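Local atomic coordinates of manganese lipoxygenase (Gaeumannomyces graminis, PDB entry 5FX8), a protein that oxidises linoleic and alpha-linolenic acids with molecular oxygen to 11S- and 13R-hydroperoxy fatty acids, using a catalytic manganese ion. Residues L137-W142 with A529-S534; V146-S151 with V487-V492; N106-Y112 with A537-Q543. All blocks are in the same frame, centred on the assembly; numbering follows the deposited sequence.

Interaction 1 of 3, residues L137-W142 with A529-S534. With NAG (2-acetamido-2-deoxy-beta-D-glucopyranose), chain K.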
loop_
_atom_site.group_PDB
_atom_site.type_symbol
_atom_site.label_atom_id
_atom_site.label_comp_id
_atom_site.label_asym_id
_atom_site.label_seq_id
_atom_site.Cartn_x
_atom_site.Cartn_y
_atom_site.Cartn_z
ATOM N N LEU A 137 5.513 -14.443 15.863
ATOM C CA LEU A 137 4.758 -14.024 14.706
ATOM C C LEU A 137 5.611 -13.297 13.669
ATOM O O LEU A 137 5.277 -13.318 12.483
ATOM C CB LEU A 137 3.643 -13.150 15.222
ATOM C CG LEU A 137 2.382 -12.897 14.456
ATOM C CD1 LEU A 137 1.769 -14.183 14.070
ATOM C CD2 LEU A 137 1.514 -12.139 15.421
ATOM N N TYR A 138 6.723 -12.689 14.073
ATOM C CA TYR A 138 7.464 -11.768 13.218
ATOM C C TYR A 138 8.911 -12.165 12.982
ATOM O O TYR A 138 9.440 -11.934 11.898
ATOM C CB TYR A 138 7.423 -10.363 13.831
ATOM C CG TYR A 138 6.050 -9.744 13.913
ATOM C CD1 TYR A 138 5.391 -9.347 12.772
ATOM C CD2 TYR A 138 5.432 -9.551 15.122
ATOM C CE1 TYR A 138 4.170 -8.790 12.828
ATOM C CE2 TYR A 138 4.201 -8.990 15.190
ATOM C CZ TYR A 138 3.577 -8.609 14.036
ATOM O OH TYR A 138 2.343 -8.040 14.068
ATOM N N ASN A 139 9.584 -12.734 13.965
ATOM C CA ASN A 139 11.013 -12.971 13.831
ATOM C C ASN A 139 11.279 -13.979 12.737
ATOM O O ASN A 139 10.885 -15.138 12.848
ATOM C CB ASN A 139 11.586 -13.462 15.146
ATOM C CG ASN A 139 11.538 -12.402 16.201
ATOM O OD1 ASN A 139 11.381 -11.220 15.891
ATOM N ND2 ASN A 139 11.662 -12.805 17.457
ATOM N N GLY A 140 11.960 -13.544 11.686
ATOM C CA GLY A 140 12.367 -14.442 10.635
ATOM C C GLY A 140 11.328 -14.687 9.577
ATOM O O GLY A 140 11.580 -15.461 8.654
ATOM N N HIS A 141 10.171 -14.058 9.673
ATOM C CA HIS A 141 9.081 -14.332 8.768
ATOM C C HIS A 141 8.757 -13.091 7.964
ATOM O O HIS A 141 9.257 -11.995 8.231
ATOM C CB HIS A 141 7.841 -14.812 9.520
ATOM C CG HIS A 141 8.026 -16.123 10.213
ATOM N ND1 HIS A 141 8.113 -17.317 9.534
ATOM C CD2 HIS A 141 8.140 -16.429 11.524
ATOM C CE1 HIS A 141 8.278 -18.300 10.396
ATOM N NE2 HIS A 141 8.295 -17.788 11.612
ATOM N N TRP A 142 7.910 -13.301 6.960
ATOM C CA TRP A 142 7.407 -12.228 6.120
ATOM C C TRP A 142 8.525 -11.512 5.381
ATOM O O TRP A 142 8.407 -10.336 5.064
ATOM C CB TRP A 142 6.603 -11.229 6.935
ATOM C CG TRP A 142 5.672 -11.848 7.882
ATOM C CD1 TRP A 142 5.843 -11.994 9.215
ATOM C CD2 TRP A 142 4.388 -12.381 7.580
ATOM N NE1 TRP A 142 4.745 -12.600 9.776
ATOM C CE2 TRP A 142 3.836 -12.847 8.787
ATOM C CE3 TRP A 142 3.652 -12.518 6.405
ATOM C CZ2 TRP A 142 2.594 -13.444 8.849
ATOM C CZ3 TRP A 142 2.419 -13.105 6.473
ATOM C CH2 TRP A 142 1.901 -13.561 7.685
ATOM N N ALA A 529 -3.991 -14.357 14.917
ATOM C CA ALA A 529 -2.866 -13.437 14.851
ATOM C C ALA A 529 -2.144 -13.547 13.522
ATOM O O ALA A 529 -1.781 -12.533 12.914
ATOM C CB ALA A 529 -1.903 -13.723 15.993
ATOM N N VAL A 530 -1.912 -14.776 13.065
ATOM C CA VAL A 530 -1.338 -14.963 11.740
ATOM C C VAL A 530 -2.259 -14.386 10.685
ATOM O O VAL A 530 -1.806 -13.881 9.656
ATOM C CB VAL A 530 -1.043 -16.454 11.493
ATOM C CG1 VAL A 530 -0.547 -16.680 10.113
ATOM C CG2 VAL A 530 -0.001 -16.912 12.449
ATOM N N GLU A 531 -3.560 -14.426 10.927
ATOM C CA GLU A 531 -4.490 -13.965 9.913
ATOM C C GLU A 531 -4.534 -12.447 9.871
ATOM O O GLU A 531 -4.739 -11.849 8.803
ATOM C CB GLU A 531 -5.867 -14.565 10.184
ATOM C CG GLU A 531 -6.526 -15.224 8.989
ATOM C CD GLU A 531 -5.616 -16.192 8.246
ATOM O OE1 GLU A 531 -5.517 -17.362 8.675
ATOM O OE2 GLU A 531 -5.019 -15.785 7.216
ATOM N N GLN A 532 -4.334 -11.807 11.025
ATOM C CA GLN A 532 -4.204 -10.362 11.040
ATOM C C GLN A 532 -2.925 -9.946 10.329
ATOM O O GLN A 532 -2.959 -9.156 9.377
ATOM C CB GLN A 532 -4.256 -9.842 12.474
ATOM C CG GLN A 532 -3.605 -8.479 12.625
ATOM C CD GLN A 532 -3.986 -7.701 13.874
ATOM O OE1 GLN A 532 -4.913 -8.041 14.606
ATOM N NE2 GLN A 532 -3.255 -6.640 14.118
ATOM N N VAL A 533 -1.798 -10.541 10.707
ATOM C CA VAL A 533 -0.573 -10.141 10.036
ATOM C C VAL A 533 -0.656 -10.439 8.544
ATOM O O VAL A 533 -0.090 -9.713 7.736
ATOM C CB VAL A 533 0.661 -10.780 10.703
ATOM C CG1 VAL A 533 1.910 -10.286 10.052
ATOM C CG2 VAL A 533 0.712 -10.379 12.109
ATOM N N SER A 534 -1.423 -11.448 8.150
ATOM C CA SER A 534 -1.484 -11.828 6.744
ATOM C C SER A 534 -2.333 -10.858 5.931
ATOM O O SER A 534 -1.993 -10.538 4.785
ATOM C CB SER A 534 -2.019 -13.239 6.624
ATOM O OG SER A 534 -2.111 -13.612 5.262
HETATM C C1 NAG K . -2.573 -20.644 4.081
HETATM C C2 NAG K . -3.331 -19.745 5.021
HETATM C C3 NAG K . -4.822 -19.828 4.738
HETATM C C4 NAG K . -5.080 -19.499 3.281
HETATM C C5 NAG K . -4.266 -20.441 2.424
HETATM C C6 NAG K . -4.372 -20.145 0.959
HETATM C C7 NAG K . -2.818 -19.246 7.366
HETATM C C8 NAG K . -2.503 -19.825 8.702
HETATM N N2 NAG K . -3.042 -20.123 6.389
HETATM O O3 NAG K . -5.515 -18.877 5.525
HETATM O O4 NAG K . -6.463 -19.624 2.988
HETATM O O5 NAG K . -2.882 -20.311 2.760
HETATM O O6 NAG K . -3.504 -21.019 0.255
HETATM O O7 NAG K . -2.889 -18.048 7.184
#

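Interaction 2 of 3, residues V146-S151 with V487-V492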
loop_
_atom_site.group_PDB
_atom_site.type_symbol
_atom_site.label_atom_id
_atom_site.label_comp_id
_atom_site.label_asym_id
_atom_site.label_seq_id
_atom_site.Cartn_x
_atom_site.Cartn_y
_atom_site.Cartn_z
ATOM N N VAL A 146 7.038 -8.455 3.428
ATOM C CA VAL A 146 7.437 -7.228 4.085
ATOM C C VAL A 146 8.958 -7.183 4.125
ATOM O O VAL A 146 9.557 -7.357 5.190
ATOM C CB VAL A 146 6.822 -7.150 5.482
ATOM C CG1 VAL A 146 7.045 -5.803 6.062
ATOM C CG2 VAL A 146 5.346 -7.464 5.390
ATOM N N PRO A 147 9.621 -6.914 3.005
ATOM C CA PRO A 147 11.083 -7.052 2.980
ATOM C C PRO A 147 11.800 -6.178 3.981
ATOM O O PRO A 147 12.795 -6.618 4.555
ATOM C CB PRO A 147 11.438 -6.669 1.546
ATOM C CG PRO A 147 10.202 -6.810 0.801
ATOM C CD PRO A 147 9.112 -6.432 1.721
ATOM N N GLU A 148 11.327 -4.963 4.221
ATOM C CA GLU A 148 11.933 -4.067 5.201
ATOM C C GLU A 148 11.701 -4.509 6.641
ATOM O O GLU A 148 12.250 -3.888 7.558
ATOM C CB GLU A 148 11.410 -2.643 4.980
ATOM C CG GLU A 148 9.916 -2.447 5.275
ATOM C CD GLU A 148 8.914 -2.641 4.081
ATOM O OE1 GLU A 148 8.987 -3.597 3.264
ATOM O OE2 GLU A 148 7.983 -1.810 4.000
ATOM N N GLY A 149 10.932 -5.569 6.874
ATOM C CA GLY A 149 10.618 -5.988 8.219
ATOM C C GLY A 149 9.661 -5.049 8.911
ATOM O O GLY A 149 9.321 -3.997 8.370
ATOM N N ILE A 150 9.212 -5.406 10.103
ATOM C CA ILE A 150 8.340 -4.529 10.867
ATOM C C ILE A 150 9.197 -3.601 11.714
ATOM O O ILE A 150 10.403 -3.807 11.850
ATOM C CB ILE A 150 7.365 -5.329 11.742
ATOM C CG1 ILE A 150 8.118 -5.967 12.900
ATOM C CG2 ILE A 150 6.671 -6.383 10.939
ATOM C CD1 ILE A 150 7.208 -6.491 13.953
ATOM N N SER A 151 8.558 -2.607 12.321
ATOM C CA SER A 151 9.226 -1.484 12.960
ATOM C C SER A 151 10.273 -1.917 13.973
ATOM O O SER A 151 9.970 -2.600 14.965
ATOM C CB SER A 151 8.198 -0.594 13.643
ATOM O OG SER A 151 8.779 0.643 13.991
ATOM N N VAL A 487 0.840 -3.156 8.720
ATOM C CA VAL A 487 1.685 -4.304 9.008
ATOM C C VAL A 487 2.984 -3.896 9.709
ATOM O O VAL A 487 3.488 -4.646 10.544
ATOM C CB VAL A 487 1.953 -5.123 7.724
ATOM C CG1 VAL A 487 2.962 -4.459 6.838
ATOM C CG2 VAL A 487 2.414 -6.528 8.056
ATOM N N LYS A 488 3.545 -2.720 9.409
ATOM C CA LYS A 488 4.815 -2.316 10.031
ATOM C C LYS A 488 4.666 -1.569 11.361
ATOM O O LYS A 488 5.537 -1.691 12.218
ATOM C CB LYS A 488 5.628 -1.453 9.063
ATOM C CG LYS A 488 6.116 -2.200 7.865
ATOM C CD LYS A 488 6.942 -1.327 6.954
ATOM C CE LYS A 488 6.079 -0.323 6.215
ATOM N NZ LYS A 488 6.744 0.576 5.193
ATOM N N PHE A 489 3.593 -0.815 11.576
ATOM C CA PHE A 489 3.453 0.026 12.758
ATOM C C PHE A 489 2.082 -0.083 13.434
ATOM O O PHE A 489 2.008 -0.453 14.596
ATOM C CB PHE A 489 3.735 1.488 12.390
ATOM C CG PHE A 489 4.916 1.677 11.451
ATOM C CD1 PHE A 489 6.223 1.579 11.914
ATOM C CD2 PHE A 489 4.716 1.964 10.101
ATOM C CE1 PHE A 489 7.292 1.749 11.058
ATOM C CE2 PHE A 489 5.772 2.130 9.254
ATOM C CZ PHE A 489 7.070 2.026 9.738
ATOM N N SER A 490 0.995 0.222 12.720
ATOM C CA SER A 490 -0.332 0.430 13.303
ATOM C C SER A 490 -1.007 -0.858 13.736
ATOM O O SER A 490 -1.923 -0.821 14.563
ATOM C CB SER A 490 -1.269 1.071 12.301
ATOM O OG SER A 490 -0.829 2.327 11.932
ATOM N N GLY A 491 -0.678 -1.972 13.092
ATOM C CA GLY A 491 -1.299 -3.223 13.412
ATOM C C GLY A 491 -0.313 -4.304 13.781
ATOM O O GLY A 491 -0.462 -5.444 13.371
ATOM N N VAL A 492 0.693 -3.957 14.557
ATOM C CA VAL A 492 1.687 -4.905 15.020
ATOM C C VAL A 492 1.210 -5.464 16.345
ATOM O O VAL A 492 0.854 -4.704 17.246
ATOM C CB VAL A 492 3.056 -4.225 15.137
ATOM C CG1 VAL A 492 4.108 -5.151 15.726
ATOM C CG2 VAL A 492 3.462 -3.781 13.792
#

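Interaction 3 of 3, residues N106-Y112 with A537-Q543. With NAG (2-acetamido-2-deoxy-beta-D-glucopyranose), chain F; NAG (2-acetamido-2-deoxy-beta-D-glucopyranose), chain K.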
loop_
_atom_site.group_PDB
_atom_site.type_symbol
_atom_site.label_atom_id
_atom_site.label_comp_id
_atom_site.label_asym_id
_atom_site.label_seq_id
_atom_site.Cartn_x
_atom_site.Cartn_y
_atom_site.Cartn_z
ATOM N N ASN A 106 0.991 -11.378 -7.114
ATOM C CA ASN A 106 2.246 -11.785 -6.499
ATOM C C ASN A 106 2.228 -11.547 -4.984
ATOM O O ASN A 106 2.546 -12.449 -4.197
ATOM C CB ASN A 106 3.361 -11.030 -7.214
ATOM C CG ASN A 106 4.736 -11.394 -6.765
ATOM O OD1 ASN A 106 4.948 -12.078 -5.784
ATOM N ND2 ASN A 106 5.706 -10.887 -7.493
ATOM N N GLN A 107 1.823 -10.357 -4.552
ATOM C CA GLN A 107 1.844 -10.077 -3.128
ATOM C C GLN A 107 0.844 -10.951 -2.363
ATOM O O GLN A 107 1.128 -11.388 -1.240
ATOM C CB GLN A 107 1.586 -8.598 -2.896
ATOM C CG GLN A 107 1.522 -8.183 -1.433
ATOM C CD GLN A 107 2.875 -7.895 -0.798
ATOM O OE1 GLN A 107 3.884 -7.807 -1.468
ATOM N NE2 GLN A 107 2.887 -7.750 0.509
ATOM N N THR A 108 -0.316 -11.248 -2.957
ATOM C CA THR A 108 -1.296 -12.070 -2.253
ATOM C C THR A 108 -0.795 -13.493 -2.069
ATOM O O THR A 108 -0.834 -14.042 -0.957
ATOM C CB THR A 108 -2.612 -12.091 -3.006
ATOM O OG1 THR A 108 -3.008 -10.766 -3.310
ATOM C CG2 THR A 108 -3.659 -12.688 -2.146
ATOM N N ALA A 109 -0.338 -14.113 -3.161
ATOM C CA ALA A 109 0.189 -15.464 -3.070
ATOM C C ALA A 109 1.323 -15.527 -2.069
ATOM O O ALA A 109 1.377 -16.431 -1.231
ATOM C CB ALA A 109 0.653 -15.946 -4.434
ATOM N N THR A 110 2.213 -14.543 -2.111
ATOM C CA THR A 110 3.367 -14.556 -1.227
ATOM C C THR A 110 2.937 -14.482 0.218
ATOM O O THR A 110 3.434 -15.232 1.060
ATOM C CB THR A 110 4.289 -13.399 -1.572
ATOM O OG1 THR A 110 4.683 -13.524 -2.930
ATOM C CG2 THR A 110 5.497 -13.404 -0.672
ATOM N N ALA A 111 1.996 -13.593 0.510
ATOM C CA ALA A 111 1.540 -13.406 1.878
ATOM C C ALA A 111 0.889 -14.670 2.429
ATOM O O ALA A 111 1.110 -15.034 3.586
ATOM C CB ALA A 111 0.579 -12.230 1.938
ATOM N N TYR A 112 0.089 -15.358 1.615
ATOM C CA TYR A 112 -0.502 -16.606 2.075
ATOM C C TYR A 112 0.567 -17.657 2.339
ATOM O O TYR A 112 0.534 -18.345 3.368
ATOM C CB TYR A 112 -1.506 -17.087 1.047
ATOM C CG TYR A 112 -2.819 -16.396 1.175
ATOM C CD1 TYR A 112 -3.339 -16.124 2.416
ATOM C CD2 TYR A 112 -3.547 -16.022 0.059
ATOM C CE1 TYR A 112 -4.535 -15.496 2.549
ATOM C CE2 TYR A 112 -4.745 -15.394 0.184
ATOM C CZ TYR A 112 -5.237 -15.126 1.442
ATOM O OH TYR A 112 -6.456 -14.507 1.630
ATOM N N ALA A 537 -0.215 -7.631 5.793
ATOM C CA ALA A 537 0.812 -7.857 4.790
ATOM C C ALA A 537 0.231 -7.788 3.388
ATOM O O ALA A 537 0.918 -7.387 2.456
ATOM C CB ALA A 537 1.501 -9.202 5.015
ATOM N N ARG A 538 -1.029 -8.168 3.213
ATOM C CA ARG A 538 -1.632 -8.036 1.902
ATOM C C ARG A 538 -1.967 -6.593 1.540
ATOM O O ARG A 538 -2.215 -6.312 0.362
ATOM C CB ARG A 538 -2.878 -8.910 1.820
ATOM C CG ARG A 538 -2.635 -10.246 1.122
ATOM C CD ARG A 538 -3.833 -11.133 1.293
ATOM N NE ARG A 538 -3.875 -11.766 2.597
ATOM C CZ ARG A 538 -4.991 -11.947 3.269
ATOM N NH1 ARG A 538 -6.126 -11.519 2.752
ATOM N NH2 ARG A 538 -4.975 -12.542 4.441
ATOM N N PHE A 539 -1.982 -5.670 2.513
ATOM C CA PHE A 539 -2.080 -4.252 2.147
ATOM C C PHE A 539 -0.756 -3.670 1.645
ATOM O O PHE A 539 -0.746 -2.579 1.074
ATOM C CB PHE A 539 -2.571 -3.423 3.322
ATOM C CG PHE A 539 -3.978 -3.722 3.755
ATOM C CD1 PHE A 539 -4.833 -4.438 2.960
ATOM C CD2 PHE A 539 -4.446 -3.261 4.973
ATOM C CE1 PHE A 539 -6.106 -4.687 3.373
ATOM C CE2 PHE A 539 -5.724 -3.504 5.376
ATOM C CZ PHE A 539 -6.550 -4.215 4.570
ATOM N N ASN A 540 0.351 -4.363 1.843
ATOM C CA ASN A 540 1.670 -3.915 1.432
ATOM C C ASN A 540 1.952 -4.387 0.007
ATOM O O ASN A 540 1.281 -5.275 -0.520
ATOM C CB ASN A 540 2.725 -4.439 2.402
ATOM C CG ASN A 540 4.044 -3.716 2.292
ATOM O OD1 ASN A 540 4.092 -2.503 2.171
ATOM N ND2 ASN A 540 5.120 -4.463 2.315
ATOM N N ARG A 541 2.932 -3.747 -0.629
ATOM C CA ARG A 541 3.294 -4.040 -2.012
ATOM C C ARG A 541 4.816 -4.047 -2.103
ATOM O O ARG A 541 5.432 -3.024 -2.382
ATOM C CB ARG A 541 2.699 -3.033 -2.989
ATOM C CG ARG A 541 1.250 -3.258 -3.368
ATOM C CD ARG A 541 1.050 -4.519 -4.199
ATOM N NE ARG A 541 -0.354 -4.757 -4.513
ATOM C CZ ARG A 541 -1.237 -5.211 -3.633
ATOM N NH1 ARG A 541 -0.862 -5.460 -2.402
ATOM N NH2 ARG A 541 -2.493 -5.388 -3.967
ATOM N N ALA A 542 5.403 -5.212 -1.922
ATOM C CA ALA A 542 6.839 -5.398 -1.943
ATOM C C ALA A 542 7.472 -5.206 -3.317
ATOM O O ALA A 542 8.690 -5.071 -3.395
ATOM C CB ALA A 542 7.155 -6.796 -1.406
ATOM N N GLN A 543 6.709 -5.185 -4.398
ATOM C CA GLN A 543 7.274 -5.153 -5.741
ATOM C C GLN A 543 7.361 -3.749 -6.330
ATOM O O GLN A 543 7.822 -3.609 -7.463
ATOM C CB GLN A 543 6.464 -6.029 -6.707
ATOM C CG GLN A 543 5.841 -7.301 -6.166
ATOM C CD GLN A 543 4.733 -7.014 -5.206
ATOM O OE1 GLN A 543 4.092 -5.975 -5.284
ATOM N NE2 GLN A 543 4.556 -7.882 -4.255
HETATM C C1 NAG F . 7.086 -11.107 -7.175
HETATM C C2 NAG F . 7.833 -11.499 -8.440
HETATM C C3 NAG F . 9.317 -11.632 -8.156
HETATM C C4 NAG F . 9.840 -10.346 -7.532
HETATM C C5 NAG F . 9.022 -9.989 -6.297
HETATM C C6 NAG F . 9.400 -8.649 -5.717
HETATM C C7 NAG F . 6.625 -12.798 -10.125
HETATM C C8 NAG F . 6.122 -14.153 -10.517
HETATM N N2 NAG F . 7.303 -12.738 -8.978
HETATM O O3 NAG F . 9.982 -11.909 -9.384
HETATM O O4 NAG F . 11.206 -10.481 -7.165
HETATM O O5 NAG F . 7.634 -9.901 -6.644
HETATM O O6 NAG F . 9.302 -7.625 -6.699
HETATM O O7 NAG F . 6.431 -11.808 -10.815
HETATM C C1 NAG K . -2.573 -20.644 4.081
HETATM C C2 NAG K . -3.331 -19.745 5.021
HETATM C C3 NAG K . -4.822 -19.828 4.738
HETATM C C4 NAG K . -5.080 -19.499 3.281
HETATM C C5 NAG K . -4.266 -20.441 2.424
HETATM C C6 NAG K . -4.372 -20.145 0.959
HETATM C C7 NAG K . -2.818 -19.246 7.366
HETATM C C8 NAG K . -2.503 -19.825 8.702
HETATM N N2 NAG K . -3.042 -20.123 6.389
HETATM O O3 NAG K . -5.515 -18.877 5.525
HETATM O O4 NAG K . -6.463 -19.624 2.988
HETATM O O5 NAG K . -2.882 -20.311 2.760
HETATM O O6 NAG K . -3.504 -21.019 0.255
HETATM O O7 NAG K . -2.889 -18.048 7.184
#

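Interaction 1 of 3, residues L137-W142 with A529-S534
The indole of Trp142 folds back on its own loop while its ring packs against a distant helix. Trp142 NE1 donates to Leu137 O at 2.9 Å, which closes the loop around a type II beta turn from Tyr138 to His141. Gly140 sits in this turn with positive phi, where a side chain would be jammed against the preceding carbonyl. This is loop-on-helix packing in the helical body of the lipoxygenase fold. It joins the connection after helix 86-124 to helix 526-539.

The contact itself is apolar and buried. Val533 is its centre and points from the helix into the loop. Val533 CG2 lies 3.8 Å from Leu137 CG and 3.5 Å from Tyr138 OH. That hydroxyl has its hydrogen-bond partner elsewhere, at the backbone N of Leu493. Leu137 covers the preceding turn of the helix: its CD2 is 3.8 Å from Ala529 CB, and its CD1 is 3.6 Å from Val530 CG2. Leu137 also touches Ile122 of helix 86-124, so the loop is wedged between two helices. On the far end of the contact, Trp142 CH2 comes 3.9 Å from Ser534 CA. Val533 CG1 sits over one face of the indole, 3.4 Å from Trp142 CE2.

Interaction 2 of 3, residues V146-S151 with V487-V492
A type I beta turn, Val146 to Gly149, and the two residues after it pack on the end of helix 485-490. This is a loop-to-helix-end contact in the helical body of the lipoxygenase fold. The helix has a wider pi-type turn at 487-490, and Gly491 is the first residue to leave helical geometry. The turn is closed by Gly149 N to Val146 O at 2.8 Å. The positive phi of Gly149 favours glycine there.

Two polar links cross the contact, and both use Lys488. Its ammonium forms a salt bridge with the turn: Lys488 NZ lies 2.9 Å from Glu148 OE2. Its carbonyl takes a backbone hydrogen bond, with Ser151 N 3.2 Å from Lys488 O. The chains come close here, and the CA atoms of Ile150 and Lys488 are 4.2 Å apart. The Ser151 hydroxyl bonds instead to the carbonyl of Val603.

Van der Waals contacts surround these links. Val146 CG2 meets Val487 CG2 at 4.1 Å, and Val146 CG1 is as far from Lys488 CG. Ile150 lies across the helix end, where Ile150 CG2 packs against the carbonyl Val487 O at 3.6 Å. Val487 is near the metal centre, its side chain about 9 Å from that of the manganese ligand Asn482, but it is not itself a ligand. Phe489 meets Trp604 and also reaches the loop, where Ser151 CB is 3.4 Å from Phe489 CD1. Just past the helix end, Ile150 CD1 touches Val492 CG1 at 3.8 Å.

Interaction 3 of 3, residues N106-Y112 with A537-Q543
Asn106 carries an N-linked glycan, with Asn106 ND2 bonded to C1 of NAG chain F at 1.4 Å. The sugar also rests on Gln543, whose CG is 3.2 Å from O5 of that NAG. Gln107 makes all three hydrogen bonds between the segments. Gln107 NE2 donates to Ala537 O at 2.8 Å. Gln107 OE1 accepts from Ala542 N at 3.0 Å and from Gln543 NE2 at 2.9 Å. One side chain thus holds the chain where it leaves helix 526-539. Gln107 CG also lies 3.7 Å from Arg541 NH1, and the Arg541 side chain is about 4 Å from that of the manganese ligand Val618. Thr108 CG2 packs on Arg538 CD at 3.8 Å, and Ala111 CB lies 3.9 Å from Arg538 CG. The Tyr112 ring has Arg538 CD over one face and NAG chain K over the other. It also packs on Tyr112 of the second subunit. The contact is helix-to-helix-end packing in the lipoxygenase fold, running from the glycosylated subunit interface toward the catalytic manganese site.

Overall arrangement
The three contacts form one cluster on the same side of the chain's centre. Centres of interactions 1 and 2 are 10 Å apart, those of 1 and 3 are 12 Å apart, and those of 2 and 3 are 13 Å apart. Along the chain they are nested: 106-112, 137-142 and 146-151 come first, and 487-492, 529-534 and 537-543 follow in the order 2, 1, 3. Interactions 1 and 3 share helix 526-539. Helix 485-490, used by interaction 2, precedes it. Tyr138 CG touches Ile150 CD1 at 3.5 Å, and Val487 CG2 touches Ala537 N at 3.6 Å. Helix 86-124 and its following loop are thereby joined to the C-terminal region, which also supplies manganese ligands.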